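Local coordinates for protein probable glucarate dehydratase (Mycobacterium smegmatis str. MC2 155, PDB 3VDG) that probably dehydrates glucarate or a related acid sugar as a metal-dependent member of the enolase superfamily, at residues L289-N292 / M293-V296; V295-F298 / D299-P302. One frame throughout, in Å; residues are numbered along the deposited sequence.

Interaction 1 of 2, residues L289-N292 / M293-V296; sequences LATN and MCVV. With NA (sodium ion), chain C; FMT (formic acid), chain B.
Thr291 and the amides of Met293 and Cys294 form an ST motif, a local side-chain-to-backbone contact where strand 289-291 of the enolase C-terminal barrel runs out into the loop before helix 301-307; the metal site of this family lies at the C-terminal ends of such strands. OG1 of Thr291 stands opposite its own backbone N (chi1 -172°), which aims it at the two successive amides beyond Asn292. Met293 N donates to Thr291 OG1 over 2.9 Å, almost straight at 172°, and Cys294 N donates to the same oxygen at 3.0 Å. Asp270, on the loop after the neighbouring parallel strand 267-269, is hydrogen-bonded to this hydroxyl through OD1 and to the amide of Asn292 through OD2. The methyl of Thr291 serves the apolar side: CG2 lies 3.8 Å from Val295 CB, the two side chains crossing at about a right angle. Val296 closes in on Asn292, the first loop residue: its CG1 lies 3.2 Å from Asn292 O, a buried carbonyl that has no polar partner in the model.

The side chain of Asn292 enters the metal site. Its CG sits between the backbone N and the carbonyl carbon (chi1 51°), and OD1 binds the sodium ion at 2.2 Å, with Asp244, Glu269 and two waters as the other ligands. ND2 makes weak bonds to one metal-bound water and to O1 of the formate at 3.4 Å; His343 and Asn246 also hold the formate. Sodium probably stands where the family carries magnesium. Bonds from Met293 N, Cys294 N and Asp270 OD1 grip one hydroxyl and fix the turn directly beside a metal ligand, and the cation would probably polarise the Asn292 amide, making its N-H groups better donors.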
# COMPACT_ATOMS: atom_id res chain seq x y z
N LEU A 289 -10.87 -10.29 18.34
CA LEU A 289 -10.66 -9.01 19.01
C LEU A 289 -10.28 -7.97 17.96
O LEU A 289 -9.51 -8.26 17.04
CB LEU A 289 -9.51 -9.10 20.02
CG LEU A 289 -9.73 -10.07 21.19
CD1 LEU A 289 -8.71 -9.74 22.28
CD2 LEU A 289 -11.16 -9.91 21.72
N ALA A 290 -10.81 -6.77 18.13
CA ALA A 290 -10.49 -5.63 17.27
C ALA A 290 -9.82 -4.55 18.11
O ALA A 290 -9.96 -4.54 19.33
CB ALA A 290 -11.77 -5.08 16.66
N THR A 291 -9.11 -3.64 17.46
CA THR A 291 -8.51 -2.54 18.19
C THR A 291 -8.46 -1.23 17.40
O THR A 291 -8.31 -1.24 16.18
CB THR A 291 -7.08 -2.88 18.62
OG1 THR A 291 -6.61 -1.84 19.49
CG2 THR A 291 -6.19 -2.93 17.39
N ASN A 292 -8.58 -0.12 18.12
CA ASN A 292 -8.06 1.17 17.67
C ASN A 292 -7.32 1.84 18.81
O ASN A 292 -7.36 3.06 18.95
CB ASN A 292 -9.17 2.10 17.21
CG ASN A 292 -10.28 2.23 18.24
OD1 ASN A 292 -11.37 1.71 18.04
ND2 ASN A 292 -10.01 2.92 19.34
N MET A 293 -6.68 1.04 19.65
CA MET A 293 -5.95 1.61 20.76
C MET A 293 -4.55 1.05 20.83
O MET A 293 -3.61 1.78 21.04
CB MET A 293 -6.68 1.38 22.10
CG MET A 293 -7.95 2.20 22.24
SD MET A 293 -8.82 1.82 23.78
CE MET A 293 -7.80 2.75 24.92
N CYS A 294 -4.38 -0.25 20.62
CA CYS A 294 -3.02 -0.79 20.71
C CYS A 294 -2.35 -0.95 19.35
O CYS A 294 -1.17 -1.28 19.27
CB CYS A 294 -2.97 -2.09 21.54
SG CYS A 294 -3.98 -3.43 20.88
N VAL A 295 -3.11 -0.71 18.27
CA VAL A 295 -2.53 -0.59 16.93
C VAL A 295 -3.09 0.68 16.24
O VAL A 295 -4.19 0.65 15.67
CB VAL A 295 -2.85 -1.82 16.04
CG1 VAL A 295 -2.18 -1.68 14.68
CG2 VAL A 295 -2.36 -3.10 16.70
N VAL A 296 -2.34 1.77 16.32
CA VAL A 296 -2.78 3.07 15.80
C VAL A 296 -1.69 3.72 14.95
O VAL A 296 -1.83 4.88 14.52
CB VAL A 296 -3.22 4.03 16.95
CG1 VAL A 296 -4.46 3.50 17.66
CG2 VAL A 296 -2.08 4.25 17.93
NA NA C . -13.10 1.29 19.33
C FMT B . -12.76 5.73 20.98
O1 FMT B . -12.66 4.51 20.87
O2 FMT B . -12.08 6.54 20.16
O HOH W 1 -11.67 1.17 21.21
O HOH W 2 -13.96 3.40 19.06

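Interaction 2 of 2, residues V295-F298 / D299-P302; sequences VVAF and DQLP
Gln300 reaches back across the turn and seizes the backbone of Val296, in the segment that leads from the barrel loop into helix 301-307 of the enolase C-terminal barrel domain. Its side chain leaves CB with CG anti to the carbonyl carbon (chi1 -69°) and stays extended beyond, which delivers OE1 to Val296 N at 2.7 Å. That bond is nearly straight, 172° at the hydrogen, and meets the oxygen close to the line of its C=O bond. Ala297 N adds a weak second bond to the same OE1, while the CG2 methyl of Val296 lies 3.5 Å from it.

Two backbone bonds wind the chain behind this grip: Gln300 N to Ala297 O and Leu301 N to Phe298 O, both of the i to i+3 kind, as in beta turns or 3-10 geometry. Leu301 packs in two directions. Its CD2 touches Val295 CG1 with the side chains roughly perpendicular, whereas its CD1 lies 4.0 Å from Phe298 CD1, the two side chains running side by side and pointing the same way.

Further out, Trp320 meets the Phe298 ring edge-to-face, and Leu328 and Ile332 of helix 323-336 pack against the Phe298 side chain. Thr335 of the second subunit touches both Phe298 and Leu301, and Phe336 of that subunit packs on Pro302, placing this part of the connection against the second subunit. Gln300 NE2 has a weak hydrogen bond to Ser128 OG. The CD atom of Pro302 rests 3.5 Å from Phe298 O.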
# COMPACT_ATOMS: atom_id res chain seq x y z
N VAL A 295 -3.11 -0.71 18.27
CA VAL A 295 -2.53 -0.59 16.93
C VAL A 295 -3.09 0.68 16.24
O VAL A 295 -4.19 0.65 15.67
CB VAL A 295 -2.85 -1.82 16.04
CG1 VAL A 295 -2.18 -1.68 14.68
CG2 VAL A 295 -2.36 -3.10 16.70
N VAL A 296 -2.34 1.77 16.32
CA VAL A 296 -2.78 3.07 15.80
C VAL A 296 -1.69 3.72 14.95
O VAL A 296 -1.83 4.88 14.52
CB VAL A 296 -3.22 4.03 16.95
CG1 VAL A 296 -4.46 3.50 17.66
CG2 VAL A 296 -2.08 4.25 17.93
N ALA A 297 -0.61 2.98 14.71
CA ALA A 297 0.53 3.49 13.92
C ALA A 297 1.23 2.32 13.25
O ALA A 297 1.22 1.20 13.78
CB ALA A 297 1.51 4.26 14.80
N PHE A 298 1.86 2.56 12.09
CA PHE A 298 2.51 1.46 11.38
C PHE A 298 3.55 0.74 12.25
O PHE A 298 3.67 -0.48 12.18
CB PHE A 298 3.13 1.93 10.05
CG PHE A 298 2.09 2.29 9.01
CD1 PHE A 298 1.48 1.30 8.25
CD2 PHE A 298 1.71 3.61 8.83
CE1 PHE A 298 0.51 1.62 7.32
CE2 PHE A 298 0.75 3.94 7.88
CZ PHE A 298 0.14 2.94 7.13
N ASP A 299 4.32 1.47 13.05
CA ASP A 299 5.37 0.76 13.81
C ASP A 299 4.87 -0.16 14.93
O ASP A 299 5.65 -0.88 15.55
CB ASP A 299 6.48 1.70 14.29
CG ASP A 299 6.00 2.74 15.27
OD1 ASP A 299 6.67 3.78 15.39
OD2 ASP A 299 4.95 2.52 15.92
N GLN A 300 3.57 -0.16 15.16
CA GLN A 300 2.98 -1.10 16.12
C GLN A 300 2.54 -2.39 15.48
O GLN A 300 2.28 -3.39 16.16
CB GLN A 300 1.80 -0.45 16.86
CG GLN A 300 2.25 0.67 17.79
CD GLN A 300 1.13 1.64 18.09
OE1 GLN A 300 0.00 1.47 17.62
NE2 GLN A 300 1.44 2.68 18.85
N LEU A 301 2.44 -2.41 14.16
CA LEU A 301 1.93 -3.62 13.49
C LEU A 301 2.80 -4.88 13.71
O LEU A 301 2.27 -5.96 13.97
CB LEU A 301 1.73 -3.37 11.98
CG LEU A 301 0.45 -2.58 11.68
CD1 LEU A 301 0.50 -1.99 10.27
CD2 LEU A 301 -0.78 -3.47 11.85
N PRO A 302 4.12 -4.76 13.59
CA PRO A 302 4.91 -5.99 13.73
C PRO A 302 4.73 -6.68 15.09
O PRO A 302 4.63 -7.91 15.15
CB PRO A 302 6.35 -5.51 13.54
CG PRO A 302 6.24 -4.25 12.73
CD PRO A 302 4.93 -3.61 13.12

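How the interactions relate
Interaction 1 comes first along the chain and interaction 2 takes over from it, with Val295 and Val296 belonging to both; their centres are about 9 Å apart. Together they trace one strand-loop-helix connection of the enolase C-terminal barrel, from strand 289-291 to helix 301-307. They also touch directly, Cys294 O lying 3.4 Å from Gln300 OE1, a packing contact between two oxygens and not a hydrogen bond. Tyr319 packs on Val296 and Trp320 on Val295. The 289-296 end faces the sodium site, whereas the 295-302 end faces helix 323-336 and the second subunit. The connection thus runs from a metal ligand to residues that touch the second subunit.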